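Local coordinates for protein peptidase S15/CocE/NonD (Thaumarchaeota archaeon SCGC AB-539-E09, PDB 4PF1) that acts as a serine aminopeptidase of the alpha/beta hydrolase fold, related to X-Pro dipeptidyl-peptidases, and probably removes residues from peptide N-termini, at residues D195-M199 with G200-Q204; A238-A241 with G242-A245; A260-P263 with S264-F268; F597-P600 with E601-R604. All coordinates share one frame; numbering follows the deposited sequence.

Contact 1: residues D195-M199 with G200-Q204; sequences DWFHM and GAFRQ
Phe197 and Phe202 form the tightly packed side of this contact. CD1 of Phe202 lies over one face of the Phe197 ring, near its rim and 3.6 Å from Phe197 CE2, with the two ring planes inclined at 45°. The pair belongs to a short beta hairpin, strands 197-198 and 201-202 joined by a type I' turn from His198 to Ala201. Gly200 has a positive phi in this turn, and a CB there would collide with Met199 O. His198 and Ala201 exchange backbone hydrogen bonds, and Arg203 N adds another to Trp196 O (2.7 Å). Away from the phenylalanines, His198 NE2 sits over one face of the Arg203 guanidinium, 3.6 Å from Arg203 NH1, with the two planes 11° apart, while His198 ND1 binds Asp531. A bend at chi3 (78°) swings Arg203 NE to Asp195 O (2.9 Å), which lies in the guanidinium plane. On this looser side, still buried, a water links the polar ends: it accepts from Arg203 NH2 and donates to Asp195 OD1 (2.7 Å). NH2 also reaches Gln296 O. A methionine in place of Arg203 would probably leave Asp195 O and the bridging water without their donors, and remove the flat group that His198 NE2 packs against.

Contact 2: residues A238-A241 with G242-A245; sequences AGNA and GAMA
Asn240 caps the N-terminus of helix 241-247 by accepting a hydrogen bond from Ala243 N, a classic Asx N-cap at the junction with the preceding helix 231-238. Gly239 makes the break between the helices: its positive phi would press a CB against the carbonyl O of Ala238. From there the Asn240 side chain can be followed outward. CB sits beside the hydroxyl of Tyr603. CG is held between the backbone N and the carbonyl carbon (chi1 54°), which folds the amide back over the first turn of the helix. Asn240 OD1 then receives Ala243 N at 2.9 Å, the donor lying almost in line with the CG-OD1 bond, and also rests 3.4 Å from Ala243 CB. ND2, the other branch of the tip, donates to Ala598 O in the C-terminal domain, so the amide spans two parts of the chain and its rotation is fixed from both ends. A leucine in place of Asn240 would probably leave Ala243 N with only the weak bond to the backbone O of residue 240, and Ala598 O without this donor. The main chain adds less at the cap itself, because Asn240 O takes only weak bonds from Ala243 N and Met244 N, each 3.4 Å long. Regular helical bonding is under way by Ala245 N, which donates to Ala241 O at 3.1 Å. The end of the previous helix folds over this turn: Ala238 O comes 3.3 Å from Ala243 CB, and the Met244 chain, bent at chi2, brings SD within 4.0 Å of Ala238 CB.

Contact 3: residues A260-P263 with S264-F268; sequences AAHP and SYDSF
Ala261, the last residue of helix 254-261, grazes the contact with its carbonyl O, 4.4 Å from Asp266 OD2, and its CB lies over one face of the next residue's imidazole. That residue, His262, carries most of the contact. His262 ND1 donates to Asp266 OD2 over 2.7 Å in a fairly straight bond, meeting the carboxylate on its syn side and with OD2 near the ring plane. The ring and carboxylate planes stand almost perpendicular, 81° apart. On the imidazole face away from Ala261 lies Phe268. Phe268 CB is 3.5 Å from the centroid of the His262 ring, directly over it, and with CG anti to the backbone N (chi1 174°) the phenyl carries on from CB across the imidazole as an offset stack, ring centroids 4.4 Å apart and planes 7° from parallel. His262 CD2 meets Phe268 CG at 3.5 Å. His262 NE2 bonds Glu13 of a second subunit, so the imidazole bridges two carboxylates, which would be expected to favour its protonated form. Pro263 follows, and its carbonyl O accepts from Trp191 NE1. Across the loop, Ser264 OG is held by Ala542 O and Tyr265 OH by Asp189. The second carboxylate oxygen of Asp266, OD1, accepts a weak bond from Phe268 N (3.2 Å). Asp266 is thus the N-cap of helix 267-270, a capping aspartate that closes a short loop between two helices and at the same time fixes the histidine that directly follows the first.

Contact 4: residues F597-P600 with E601-R604; sequences FAPP and ESYR
Pro599 O is gripped twice by Ser602. The hydroxyl OG donates to it over 2.6 Å, lying in the carbonyl plane, and the backbone N donates over 3.1 Å from 52° above that plane, so the two donors approach from different directions. The crowded first torsion of Ser602 (chi1 71°), with OG between the backbone N and the carbonyl carbon, folds the hydroxyl back to the proline carbonyl. Tyr603 N then bonds Pro600 O at 3.3 Å, a three-residue spacing that repeats the step of Ser602 N to Pro599 O. These bonds define a single 3-10 turn, opened by Pro600, in the loop that leads into strand 606-625 of the C-terminal non-catalytic domain. Tyr603 lies across the preceding residues: CD1 is 3.3 Å from Pro599 O, with the carbonyl oxygens of Ala598 and Pro600 also set at the ring edge, in its plane. Its hydroxyl end covers Ala598, Tyr603 OH being 3.4 Å from Ala598 CB, while Arg586 makes a cation-pi contact with the ring. The solvent side of the turn is built differently. Glu601 runs alongside Pro600, pointing the same way, and a bend at chi2 (93°) brings its carboxylate back over the prolines. There Glu601 OE2 lies 3.3 Å from Pro600 CD and 3.4 Å from Pro599 CB, in van der Waals contact with the pyrrolidine carbons.

Contact 1 touches contacts 2 and 3, but stays about 8 Å from contact 4 at the nearest atoms. Its Phe202 CE2 packs 3.6 Å from Ala241 CB of contact 2, and its Phe197 CE2 is 3.8 Å from Pro263 O of contact 3, the centres being about 15 and 12 Å away. Contact 4 belongs to the C-terminal domain and is touched by contacts 2 and 3: Asn240 ND2 probably bonds Ala598 O at 2.7 Å, and Ala260 CB touches Phe597 CZ at 3.7 Å. Contact 1 approaches the presumed active site, where the Asp195 side chain lies near, without touching, the likely Ser161-His328-Asp295 triad and about 3 Å from a bound glycerol. Contact 3 meets a second subunit.

Contact 1: residues D195-M199 with G200-Q204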
loop_
_atom_site.group_PDB
_atom_site.type_symbol
_atom_site.label_atom_id
_atom_site.label_comp_id
_atom_site.label_asym_id
_atom_site.label_seq_id
_atom_site.Cartn_x
_atom_site.Cartn_y
_atom_site.Cartn_z
ATOM N N ASP A 195 -9.116 -27.679 16.350
ATOM C CA ASP A 195 -8.353 -27.698 15.093
ATOM C C ASP A 195 -8.786 -28.690 14.005
ATOM O O ASP A 195 -8.753 -28.319 12.832
ATOM C CB ASP A 195 -6.867 -27.936 15.378
ATOM C CG ASP A 195 -6.213 -26.787 16.104
ATOM O OD1 ASP A 195 -6.021 -25.724 15.481
ATOM O OD2 ASP A 195 -5.891 -26.952 17.292
ATOM N N TRP A 196 -9.049 -29.957 14.355
ATOM C CA TRP A 196 -9.277 -31.009 13.354
ATOM C C TRP A 196 -10.731 -31.099 12.868
ATOM O O TRP A 196 -10.947 -31.268 11.670
ATOM C CB TRP A 196 -8.784 -32.377 13.870
ATOM C CG TRP A 196 -7.556 -32.297 14.745
ATOM C CD1 TRP A 196 -7.442 -32.725 16.034
ATOM C CD2 TRP A 196 -6.300 -31.679 14.412
ATOM N NE1 TRP A 196 -6.195 -32.416 16.529
ATOM C CE2 TRP A 196 -5.475 -31.768 15.555
ATOM C CE3 TRP A 196 -5.797 -31.044 13.262
ATOM C CZ2 TRP A 196 -4.154 -31.305 15.561
ATOM C CZ3 TRP A 196 -4.505 -30.540 13.286
ATOM C CH2 TRP A 196 -3.699 -30.672 14.426
ATOM N N PHE A 197 -11.709 -31.010 13.782
ATOM C CA PHE A 197 -13.138 -31.051 13.443
ATOM C C PHE A 197 -13.927 -30.024 14.256
ATOM O O PHE A 197 -13.525 -29.680 15.369
ATOM C CB PHE A 197 -13.754 -32.452 13.714
ATOM C CG PHE A 197 -13.119 -33.673 13.087
ATOM C CD1 PHE A 197 -11.986 -34.254 13.651
ATOM C CD2 PHE A 197 -13.752 -34.349 12.051
ATOM C CE1 PHE A 197 -11.436 -35.420 13.114
ATOM C CE2 PHE A 197 -13.198 -35.516 11.510
ATOM C CZ PHE A 197 -12.046 -36.045 12.046
ATOM N N HIS A 198 -15.085 -29.589 13.721
ATOM C CA HIS A 198 -16.063 -28.759 14.420
ATOM C C HIS A 198 -17.383 -29.502 14.393
ATOM O O HIS A 198 -18.018 -29.592 13.339
ATOM C CB HIS A 198 -16.188 -27.355 13.800
ATOM C CG HIS A 198 -15.119 -26.398 14.230
ATOM N ND1 HIS A 198 -15.380 -25.053 14.375
ATOM C CD2 HIS A 198 -13.810 -26.619 14.489
ATOM C CE1 HIS A 198 -14.229 -24.499 14.718
ATOM N NE2 HIS A 198 -13.255 -25.402 14.791
ATOM N N MET A 199 -17.734 -30.139 15.529
ATOM C CA MET A 199 -18.945 -30.960 15.699
ATOM C C MET A 199 -19.083 -32.021 14.559
ATOM O O MET A 199 -20.171 -32.219 14.009
ATOM C CB MET A 199 -20.206 -30.073 15.824
ATOM C CG MET A 199 -20.312 -29.380 17.176
ATOM S SD MET A 199 -21.650 -28.160 17.282
ATOM C CE MET A 199 -20.850 -26.721 16.538
ATOM N N GLY A 200 -17.963 -32.670 14.228
ATOM C CA GLY A 200 -17.917 -33.726 13.218
ATOM C C GLY A 200 -17.457 -33.335 11.826
ATOM O O GLY A 200 -17.071 -34.207 11.042
ATOM N N ALA A 201 -17.532 -32.036 11.487
ATOM C CA ALA A 201 -17.121 -31.544 10.172
ATOM C C ALA A 201 -15.598 -31.412 10.119
ATOM O O ALA A 201 -15.021 -30.642 10.883
ATOM C CB ALA A 201 -17.793 -30.215 9.876
ATOM N N PHE A 202 -14.948 -32.205 9.246
ATOM C CA PHE A 202 -13.488 -32.280 9.130
ATOM C C PHE A 202 -12.848 -31.036 8.499
ATOM O O PHE A 202 -13.203 -30.649 7.384
ATOM C CB PHE A 202 -13.076 -33.534 8.339
ATOM C CG PHE A 202 -11.582 -33.775 8.255
ATOM C CD1 PHE A 202 -10.791 -33.765 9.403
ATOM C CD2 PHE A 202 -10.973 -34.053 7.038
ATOM C CE1 PHE A 202 -9.415 -33.998 9.326
ATOM C CE2 PHE A 202 -9.598 -34.304 6.967
ATOM C CZ PHE A 202 -8.828 -34.268 8.110
ATOM N N ARG A 203 -11.840 -30.465 9.199
ATOM C CA ARG A 203 -11.050 -29.318 8.731
ATOM C C ARG A 203 -9.838 -29.827 7.927
ATOM O O ARG A 203 -8.704 -29.785 8.410
ATOM C CB ARG A 203 -10.608 -28.433 9.917
ATOM C CG ARG A 203 -11.678 -27.457 10.370
ATOM C CD ARG A 203 -11.558 -27.075 11.838
ATOM N NE ARG A 203 -10.495 -26.093 12.074
ATOM C CZ ARG A 203 -10.655 -24.776 11.976
ATOM N NH1 ARG A 203 -11.838 -24.265 11.655
ATOM N NH2 ARG A 203 -9.632 -23.961 12.193
ATOM N N GLN A 204 -10.097 -30.329 6.703
ATOM C CA GLN A 204 -9.089 -30.899 5.798
ATOM C C GLN A 204 -7.916 -29.941 5.510
ATOM O O GLN A 204 -6.774 -30.392 5.458
ATOM C CB GLN A 204 -9.732 -31.366 4.479
ATOM C CG GLN A 204 -10.654 -30.336 3.820
ATOM C CD GLN A 204 -11.181 -30.752 2.464
ATOM O OE1 GLN A 204 -10.998 -31.886 2.006
ATOM N NE2 GLN A 204 -11.855 -29.830 1.787
HETATM O O HOH W 1 -7.044 -24.927 13.127
#

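Contact 2: residues A238-A241 with G242-A245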
loop_
_atom_site.group_PDB
_atom_site.type_symbol
_atom_site.label_atom_id
_atom_site.label_comp_id
_atom_site.label_asym_id
_atom_site.label_seq_id
_atom_site.Cartn_x
_atom_site.Cartn_y
_atom_site.Cartn_z
ATOM N N ALA A 238 -9.959 -33.237 -5.926
ATOM C CA ALA A 238 -9.608 -34.449 -5.174
ATOM C C ALA A 238 -10.876 -35.227 -4.777
ATOM O O ALA A 238 -10.845 -36.455 -4.711
ATOM C CB ALA A 238 -8.799 -34.088 -3.938
ATOM N N GLY A 239 -11.978 -34.503 -4.564
ATOM C CA GLY A 239 -13.273 -35.087 -4.229
ATOM C C GLY A 239 -13.496 -35.239 -2.741
ATOM O O GLY A 239 -14.472 -34.715 -2.199
ATOM N N ASN A 240 -12.603 -35.976 -2.070
ATOM C CA ASN A 240 -12.685 -36.197 -0.631
ATOM C C ASN A 240 -11.305 -36.009 0.015
ATOM O O ASN A 240 -10.298 -35.973 -0.692
ATOM C CB ASN A 240 -13.278 -37.586 -0.315
ATOM C CG ASN A 240 -12.579 -38.760 -0.970
ATOM O OD1 ASN A 240 -11.351 -38.855 -0.995
ATOM N ND2 ASN A 240 -13.356 -39.734 -1.417
ATOM N N ALA A 241 -11.271 -35.861 1.355
ATOM C CA ALA A 241 -10.042 -35.643 2.130
ATOM C C ALA A 241 -9.043 -36.814 2.007
ATOM O O ALA A 241 -7.831 -36.592 2.051
ATOM C CB ALA A 241 -10.389 -35.410 3.587
ATOM N N GLY A 242 -9.565 -38.034 1.850
ATOM C CA GLY A 242 -8.761 -39.243 1.691
ATOM C C GLY A 242 -7.920 -39.244 0.430
ATOM O O GLY A 242 -6.740 -39.601 0.475
ATOM N N ALA A 243 -8.515 -38.824 -0.709
ATOM C CA ALA A 243 -7.804 -38.758 -1.991
ATOM C C ALA A 243 -6.762 -37.639 -1.989
ATOM O O ALA A 243 -5.772 -37.733 -2.708
ATOM C CB ALA A 243 -8.782 -38.566 -3.136
ATOM N N MET A 244 -6.979 -36.582 -1.176
ATOM C CA MET A 244 -6.014 -35.490 -1.048
ATOM C C MET A 244 -4.795 -35.975 -0.257
ATOM O O MET A 244 -3.660 -35.678 -0.634
ATOM C CB MET A 244 -6.649 -34.255 -0.385
ATOM C CG MET A 244 -5.790 -33.001 -0.499
ATOM S SD MET A 244 -5.751 -32.300 -2.170
ATOM C CE MET A 244 -4.706 -30.917 -1.901
ATOM N N ALA A 245 -5.036 -36.754 0.820
ATOM C CA ALA A 245 -3.980 -37.321 1.656
ATOM C C ALA A 245 -3.195 -38.399 0.892
ATOM O O ALA A 245 -1.970 -38.450 0.997
ATOM C CB ALA A 245 -4.574 -37.900 2.929
#

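Contact 3: residues A260-P263 with S264-F268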
loop_
_atom_site.group_PDB
_atom_site.type_symbol
_atom_site.label_atom_id
_atom_site.label_comp_id
_atom_site.label_asym_id
_atom_site.label_seq_id
_atom_site.Cartn_x
_atom_site.Cartn_y
_atom_site.Cartn_z
ATOM N N ALA A 260 -8.382 -40.757 9.931
ATOM C CA ALA A 260 -9.144 -41.625 9.030
ATOM C C ALA A 260 -9.835 -42.772 9.782
ATOM O O ALA A 260 -10.952 -43.144 9.418
ATOM C CB ALA A 260 -8.232 -42.187 7.948
ATOM N N ALA A 261 -9.172 -43.334 10.820
ATOM C CA ALA A 261 -9.727 -44.435 11.622
ATOM C C ALA A 261 -10.762 -43.942 12.646
ATOM O O ALA A 261 -11.594 -44.732 13.090
ATOM C CB ALA A 261 -8.611 -45.184 12.338
ATOM N N HIS A 262 -10.715 -42.645 13.021
ATOM C CA HIS A 262 -11.649 -42.102 14.010
ATOM C C HIS A 262 -12.407 -40.851 13.483
ATOM O O HIS A 262 -12.210 -39.755 14.019
ATOM C CB HIS A 262 -10.914 -41.778 15.330
ATOM C CG HIS A 262 -10.154 -42.934 15.903
ATOM N ND1 HIS A 262 -10.805 -44.025 16.450
ATOM C CD2 HIS A 262 -8.818 -43.132 15.997
ATOM C CE1 HIS A 262 -9.851 -44.848 16.855
ATOM N NE2 HIS A 262 -8.640 -44.354 16.603
ATOM N N PRO A 263 -13.333 -40.992 12.488
ATOM C CA PRO A 263 -14.084 -39.804 12.025
ATOM C C PRO A 263 -15.137 -39.330 13.042
ATOM O O PRO A 263 -15.437 -38.138 13.095
ATOM C CB PRO A 263 -14.737 -40.278 10.725
ATOM C CG PRO A 263 -14.874 -41.753 10.883
ATOM C CD PRO A 263 -13.726 -42.209 11.741
ATOM N N SER A 264 -15.680 -40.261 13.853
ATOM C CA SER A 264 -16.690 -39.960 14.872
ATOM C C SER A 264 -16.047 -39.714 16.250
ATOM O O SER A 264 -14.903 -40.112 16.480
ATOM C CB SER A 264 -17.713 -41.089 14.961
ATOM O OG SER A 264 -17.174 -42.231 15.605
ATOM N N TYR A 265 -16.800 -39.073 17.165
ATOM C CA TYR A 265 -16.360 -38.748 18.527
ATOM C C TYR A 265 -16.362 -40.017 19.399
ATOM O O TYR A 265 -17.115 -40.103 20.374
ATOM C CB TYR A 265 -17.275 -37.652 19.123
ATOM C CG TYR A 265 -16.731 -36.949 20.351
ATOM C CD1 TYR A 265 -15.537 -36.232 20.298
ATOM C CD2 TYR A 265 -17.456 -36.917 21.538
ATOM C CE1 TYR A 265 -15.051 -35.550 21.411
ATOM C CE2 TYR A 265 -16.981 -36.239 22.659
ATOM C CZ TYR A 265 -15.777 -35.555 22.591
ATOM O OH TYR A 265 -15.301 -34.883 23.690
ATOM N N ASP A 266 -15.511 -41.004 19.039
ATOM C CA ASP A 266 -15.420 -42.279 19.751
ATOM C C ASP A 266 -14.487 -42.172 20.970
ATOM O O ASP A 266 -14.121 -41.059 21.363
ATOM C CB ASP A 266 -14.972 -43.415 18.800
ATOM C CG ASP A 266 -13.686 -43.174 18.017
ATOM O OD1 ASP A 266 -12.861 -42.344 18.463
ATOM O OD2 ASP A 266 -13.486 -43.847 16.988
ATOM N N SER A 267 -14.108 -43.331 21.565
ATOM C CA SER A 267 -13.240 -43.417 22.746
ATOM C C SER A 267 -11.913 -42.669 22.558
ATOM O O SER A 267 -11.413 -42.092 23.519
ATOM C CB SER A 267 -12.963 -44.875 23.101
ATOM O OG SER A 267 -12.236 -45.532 22.075
ATOM N N PHE A 268 -11.353 -42.672 21.321
ATOM C CA PHE A 268 -10.086 -42.006 20.994
ATOM C C PHE A 268 -10.140 -40.496 21.274
ATOM O O PHE A 268 -9.177 -39.939 21.808
ATOM C CB PHE A 268 -9.703 -42.260 19.517
ATOM C CG PHE A 268 -8.482 -41.508 19.031
ATOM C CD1 PHE A 268 -7.202 -41.970 19.315
ATOM C CD2 PHE A 268 -8.613 -40.353 18.269
ATOM C CE1 PHE A 268 -6.073 -41.272 18.869
ATOM C CE2 PHE A 268 -7.485 -39.655 17.823
ATOM C CZ PHE A 268 -6.223 -40.124 18.120
#

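Contact 4: residues F597-P600 with E601-R604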
loop_
_atom_site.group_PDB
_atom_site.type_symbol
_atom_site.label_atom_id
_atom_site.label_comp_id
_atom_site.label_asym_id
_atom_site.label_seq_id
_atom_site.Cartn_x
_atom_site.Cartn_y
_atom_site.Cartn_z
ATOM N N PHE A 597 -13.505 -41.100 2.688
ATOM C CA PHE A 597 -13.362 -41.893 1.468
ATOM C C PHE A 597 -14.697 -42.021 0.700
ATOM O O PHE A 597 -14.900 -43.006 -0.019
ATOM C CB PHE A 597 -12.809 -43.297 1.817
ATOM C CG PHE A 597 -11.652 -43.290 2.794
ATOM C CD1 PHE A 597 -10.370 -42.947 2.378
ATOM C CD2 PHE A 597 -11.847 -43.624 4.129
ATOM C CE1 PHE A 597 -9.305 -42.932 3.283
ATOM C CE2 PHE A 597 -10.781 -43.612 5.032
ATOM C CZ PHE A 597 -9.517 -43.265 4.604
ATOM N N ALA A 598 -15.586 -41.004 0.817
ATOM C CA ALA A 598 -16.884 -41.005 0.131
ATOM C C ALA A 598 -16.706 -41.081 -1.407
ATOM O O ALA A 598 -15.928 -40.306 -1.970
ATOM C CB ALA A 598 -17.678 -39.767 0.510
ATOM N N PRO A 599 -17.367 -42.050 -2.091
ATOM C CA PRO A 599 -17.183 -42.170 -3.552
ATOM C C PRO A 599 -17.842 -41.011 -4.321
ATOM O O PRO A 599 -18.753 -40.384 -3.786
ATOM C CB PRO A 599 -17.826 -43.522 -3.881
ATOM C CG PRO A 599 -18.824 -43.740 -2.812
ATOM C CD PRO A 599 -18.302 -43.072 -1.572
ATOM N N PRO A 600 -17.403 -40.694 -5.571
ATOM C CA PRO A 600 -17.999 -39.548 -6.292
ATOM C C PRO A 600 -19.519 -39.647 -6.511
ATOM O O PRO A 600 -20.190 -38.615 -6.503
ATOM C CB PRO A 600 -17.250 -39.534 -7.633
ATOM C CG PRO A 600 -16.619 -40.884 -7.751
ATOM C CD PRO A 600 -16.304 -41.301 -6.350
ATOM N N GLU A 601 -20.063 -40.878 -6.661
ATOM C CA GLU A 601 -21.505 -41.109 -6.891
ATOM C C GLU A 601 -22.364 -40.697 -5.680
ATOM O O GLU A 601 -23.563 -40.453 -5.840
ATOM C CB GLU A 601 -21.799 -42.588 -7.241
ATOM C CG GLU A 601 -20.736 -43.285 -8.074
ATOM C CD GLU A 601 -19.696 -44.022 -7.254
ATOM O OE1 GLU A 601 -20.037 -45.063 -6.647
ATOM O OE2 GLU A 601 -18.534 -43.560 -7.223
ATOM N N SER A 602 -21.758 -40.641 -4.475
ATOM C CA SER A 602 -22.458 -40.300 -3.237
ATOM C C SER A 602 -22.756 -38.787 -3.105
ATOM O O SER A 602 -23.608 -38.410 -2.300
ATOM C CB SER A 602 -21.658 -40.779 -2.027
ATOM O OG SER A 602 -20.477 -40.019 -1.831
ATOM N N TYR A 603 -22.059 -37.932 -3.884
ATOM C CA TYR A 603 -22.222 -36.474 -3.828
ATOM C C TYR A 603 -23.409 -36.037 -4.699
ATOM O O TYR A 603 -23.289 -35.943 -5.927
ATOM C CB TYR A 603 -20.912 -35.760 -4.239
ATOM C CG TYR A 603 -19.766 -36.011 -3.278
ATOM C CD1 TYR A 603 -18.977 -37.154 -3.382
ATOM C CD2 TYR A 603 -19.473 -35.108 -2.259
ATOM C CE1 TYR A 603 -17.942 -37.406 -2.483
ATOM C CE2 TYR A 603 -18.440 -35.348 -1.353
ATOM C CZ TYR A 603 -17.675 -36.501 -1.470
ATOM O OH TYR A 603 -16.644 -36.741 -0.592
ATOM N N ARG A 604 -24.575 -35.808 -4.059
ATOM C CA ARG A 604 -25.800 -35.440 -4.777
ATOM C C ARG A 604 -26.451 -34.176 -4.226
ATOM O O ARG A 604 -26.366 -33.904 -3.025
ATOM C CB ARG A 604 -26.834 -36.582 -4.732
ATOM C CG ARG A 604 -26.334 -37.957 -5.191
ATOM C CD ARG A 604 -27.479 -38.921 -5.499
ATOM N NE ARG A 604 -28.510 -38.938 -4.453
ATOM C CZ ARG A 604 -29.751 -38.481 -4.615
ATOM N NH1 ARG A 604 -30.134 -37.980 -5.784
ATOM N NH2 ARG A 604 -30.616 -38.523 -3.610
#